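Local coordinates for dual specificity protein phosphatase 12 (Homo sapiens, PDB 4KI9) that removes phosphate from phosphotyrosine, phosphoserine and phosphothreonine residues of proteins through its dual-specificity catalytic domain, the part present here, at residues 29-34 with 69-74. The protein carries 2 engineered substitutions. Numbering follows the deposited sequence.
Sequences AVLTVD and DRAVAF. Engineered in segment 69-74: Ala-71 (natural residue Cys).
Phe-74 reaches from its helix across to the strand and lays the CD1-CE1-CZ side of its ring from Leu-31 to Ala-29, whose side chains both leave the strand on the helix side, while the intervening Val-30 sends its side chain to the other face of the sheet. The ring's CZ stands 4.0 Å from Ala-29 CB, and its CD1 lies 4.1 Å from Leu-31 CB. Between these two footholds CE1 approaches the backbone obliquely, 3.9 Å from Val-30 O. Leu-31 answers from the strand: its CG is anti to the backbone N (chi1 -167°), and CD1 passes beside the phenyl ring to end against the helix, 3.8 Å from Ala-71 CB and 3.7 Å from Ala-71 O. Ala-71 is an engineered residue, Cys in the natural protein. No hydrogen bond links the two segments; apolar side chains pack on one another and on backbone carbonyl groups. Segment 69-74 runs nearly antiparallel to segment 29-34 (159°), their axes 9.9 Å apart at closest approach. Helix 68-80 connects parallel strands 50-55 and 84-88 as a beta-alpha-beta crossover, packing over strand 27-34, which lies between them. The Leu-31 side chain is about 8 Å from that of the substrate-binding Arg-95. Leu-52 of strand 50-55 touches both Leu-31 and Phe-74, while Val-72 packs against Phe-103 of helix 95-108.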
ATOM      1  N   ALA A  29      -0.269  10.902  -9.167  1.00 21.67           N
ATOM      2  CA  ALA A  29       0.283   9.553  -9.095  1.00 16.62           C
ATOM      3  C   ALA A  29      -0.706   8.651  -8.376  1.00 22.22           C
ATOM      4  O   ALA A  29      -1.142   8.953  -7.267  1.00 20.88           O
ATOM      5  CB  ALA A  29       1.639   9.550  -8.399  1.00 14.87           C
ATOM      6  N   VAL A  30      -1.082   7.546  -9.014  1.00 20.54           N
ATOM      7  CA  VAL A  30      -2.104   6.680  -8.448  1.00 21.11           C
ATOM      8  C   VAL A  30      -1.641   5.241  -8.426  1.00 21.77           C
ATOM      9  O   VAL A  30      -1.300   4.676  -9.468  1.00 19.76           O
ATOM     10  CB  VAL A  30      -3.438   6.782  -9.227  1.00 22.53           C
ATOM     11  CG1 VAL A  30      -4.458   5.780  -8.668  1.00 20.42           C
ATOM     12  CG2 VAL A  30      -3.996   8.208  -9.160  1.00 23.76           C
ATOM     13  N   LEU A  31      -1.602   4.663  -7.231  1.00 15.73           N
ATOM     14  CA  LEU A  31      -1.278   3.257  -7.085  1.00 19.44           C
ATOM     15  C   LEU A  31      -2.577   2.526  -6.832  1.00 21.16           C
ATOM     16  O   LEU A  31      -3.225   2.724  -5.802  1.00 19.49           O
ATOM     17  CB  LEU A  31      -0.313   3.028  -5.919  1.00 15.66           C
ATOM     18  CG  LEU A  31       0.360   1.643  -5.843  1.00 19.25           C
ATOM     19  CD1 LEU A  31       1.559   1.733  -4.909  1.00 21.03           C
ATOM     20  CD2 LEU A  31      -0.576   0.545  -5.337  1.00 18.65           C
ATOM     21  N   THR A  32      -2.950   1.688  -7.786  1.00 21.17           N
ATOM     22  CA  THR A  32      -4.111   0.818  -7.658  1.00 20.95           C
ATOM     23  C   THR A  32      -3.666  -0.564  -7.171  1.00 22.31           C
ATOM     24  O   THR A  32      -2.845  -1.223  -7.806  1.00 18.61           O
ATOM     25  CB  THR A  32      -4.826   0.665  -9.012  1.00 21.24           C
ATOM     26  OG1 THR A  32      -5.207   1.960  -9.508  1.00 24.85           O
ATOM     27  CG2 THR A  32      -6.050  -0.237  -8.889  1.00 24.97           C
ATOM     28  N   VAL A  33      -4.189  -0.991  -6.024  1.00 20.19           N
ATOM     29  CA  VAL A  33      -3.961  -2.352  -5.563  1.00 20.04           C
ATOM     30  C   VAL A  33      -5.331  -3.018  -5.444  1.00 25.71           C
ATOM     31  O   VAL A  33      -6.077  -2.774  -4.503  1.00 26.36           O
ATOM     32  CB  VAL A  33      -3.118  -2.397  -4.247  1.00 24.07           C
ATOM     33  CG1 VAL A  33      -3.664  -1.421  -3.193  1.00 24.12           C
ATOM     34  CG2 VAL A  33      -3.029  -3.819  -3.702  1.00 24.08           C
ATOM     35  N   ASP A  34      -5.669  -3.833  -6.438  1.00 26.90           N
ATOM     36  CA  ASP A  34      -7.040  -4.269  -6.626  1.00 27.74           C
ATOM     37  C   ASP A  34      -7.022  -5.388  -7.656  1.00 28.78           C
ATOM     38  O   ASP A  34      -5.959  -5.729  -8.183  1.00 22.52           O
ATOM     39  CB  ASP A  34      -7.860  -3.088  -7.145  1.00 24.46           C
ATOM     40  CG  ASP A  34      -9.313  -3.127  -6.697  1.00 34.09           C
ATOM     41  OD1 ASP A  34      -9.829  -4.225  -6.430  1.00 36.07           O
ATOM     42  OD2 ASP A  34      -9.941  -2.048  -6.630  1.00 39.65           O
ATOM     43  N   ASP A  69       8.257  -3.573  -1.919  1.00 15.54           N
ATOM     44  CA  ASP A  69       9.326  -2.652  -2.276  1.00 15.44           C
ATOM     45  C   ASP A  69       9.001  -1.855  -3.553  1.00 16.33           C
ATOM     46  O   ASP A  69       9.279  -0.671  -3.604  1.00 14.99           O
ATOM     47  CB  ASP A  69      10.672  -3.360  -2.402  1.00 22.09           C
ATOM     48  CG  ASP A  69      11.330  -3.637  -1.036  1.00 23.03           C
ATOM     49  OD1 ASP A  69      12.261  -4.452  -0.989  1.00 27.49           O
ATOM     50  OD2 ASP A  69      10.922  -3.045  -0.017  1.00 19.76           O
ATOM     51  N   ARG A  70       8.394  -2.500  -4.553  1.00 14.47           N
ATOM     52  CA  ARG A  70       7.962  -1.809  -5.784  1.00 17.39           C
ATOM     53  C   ARG A  70       6.904  -0.747  -5.475  1.00 20.75           C
ATOM     54  O   ARG A  70       6.952   0.385  -5.969  1.00 15.42           O
ATOM     55  CB  ARG A  70       7.350  -2.810  -6.769  1.00 17.46           C
ATOM     56  CG  ARG A  70       8.329  -3.749  -7.491  1.00 19.84           C
ATOM     57  CD  ARG A  70       7.529  -4.913  -8.149  1.00 23.60           C
ATOM     58  NE  ARG A  70       8.330  -5.662  -9.108  1.00 32.30           N
ATOM     59  CZ  ARG A  70       7.852  -6.550  -9.986  1.00 41.32           C
ATOM     60  NH1 ARG A  70       6.549  -6.833 -10.050  1.00 39.90           N
ATOM     61  NH2 ARG A  70       8.690  -7.165 -10.811  1.00 33.05           N
ATOM     62  N   ALA A  71       5.938  -1.118  -4.654  1.00 15.75           N
ATOM     63  CA  ALA A  71       4.854  -0.214  -4.312  1.00 15.03           C
ATOM     64  C   ALA A  71       5.404   0.975  -3.542  1.00 13.30           C
ATOM     65  O   ALA A  71       5.090   2.127  -3.854  1.00 16.86           O
ATOM     66  CB  ALA A  71       3.813  -0.950  -3.466  1.00 14.92           C
ATOM     67  N   VAL A  72       6.209   0.694  -2.518  1.00 16.73           N
ATOM     68  CA  VAL A  72       6.792   1.753  -1.693  1.00 16.30           C
ATOM     69  C   VAL A  72       7.714   2.675  -2.518  1.00 20.01           C
ATOM     70  O   VAL A  72       7.726   3.895  -2.314  1.00 18.90           O
ATOM     71  CB  VAL A  72       7.539   1.184  -0.473  1.00 17.58           C
ATOM     72  CG1 VAL A  72       8.350   2.298   0.227  1.00 16.17           C
ATOM     73  CG2 VAL A  72       6.523   0.501   0.501  1.00 13.73           C
ATOM     74  N   ALA A  73       8.465   2.089  -3.446  1.00 15.30           N
ATOM     75  CA  ALA A  73       9.339   2.862  -4.338  1.00 17.23           C
ATOM     76  C   ALA A  73       8.533   3.803  -5.249  1.00 14.15           C
ATOM     77  O   ALA A  73       8.954   4.936  -5.519  1.00 16.96           O
ATOM     78  CB  ALA A  73      10.215   1.926  -5.177  1.00 18.60           C
ATOM     79  N   PHE A  74       7.383   3.338  -5.724  1.00 19.12           N
ATOM     80  CA  PHE A  74       6.534   4.170  -6.583  1.00 18.64           C
ATOM     81  C   PHE A  74       6.052   5.380  -5.801  1.00 16.72           C
ATOM     82  O   PHE A  74       6.111   6.518  -6.268  1.00 14.85           O
ATOM     83  CB  PHE A  74       5.325   3.375  -7.078  1.00 17.79           C
ATOM     84  CG  PHE A  74       4.335   4.202  -7.859  1.00 15.58           C
ATOM     85  CD1 PHE A  74       3.163   4.639  -7.272  1.00 16.85           C
ATOM     86  CD2 PHE A  74       4.596   4.557  -9.180  1.00 14.10           C
ATOM     87  CE1 PHE A  74       2.245   5.413  -7.998  1.00 19.09           C
ATOM     88  CE2 PHE A  74       3.689   5.308  -9.907  1.00 14.76           C
ATOM     89  CZ  PHE A  74       2.518   5.745  -9.312  1.00 18.30           C
TER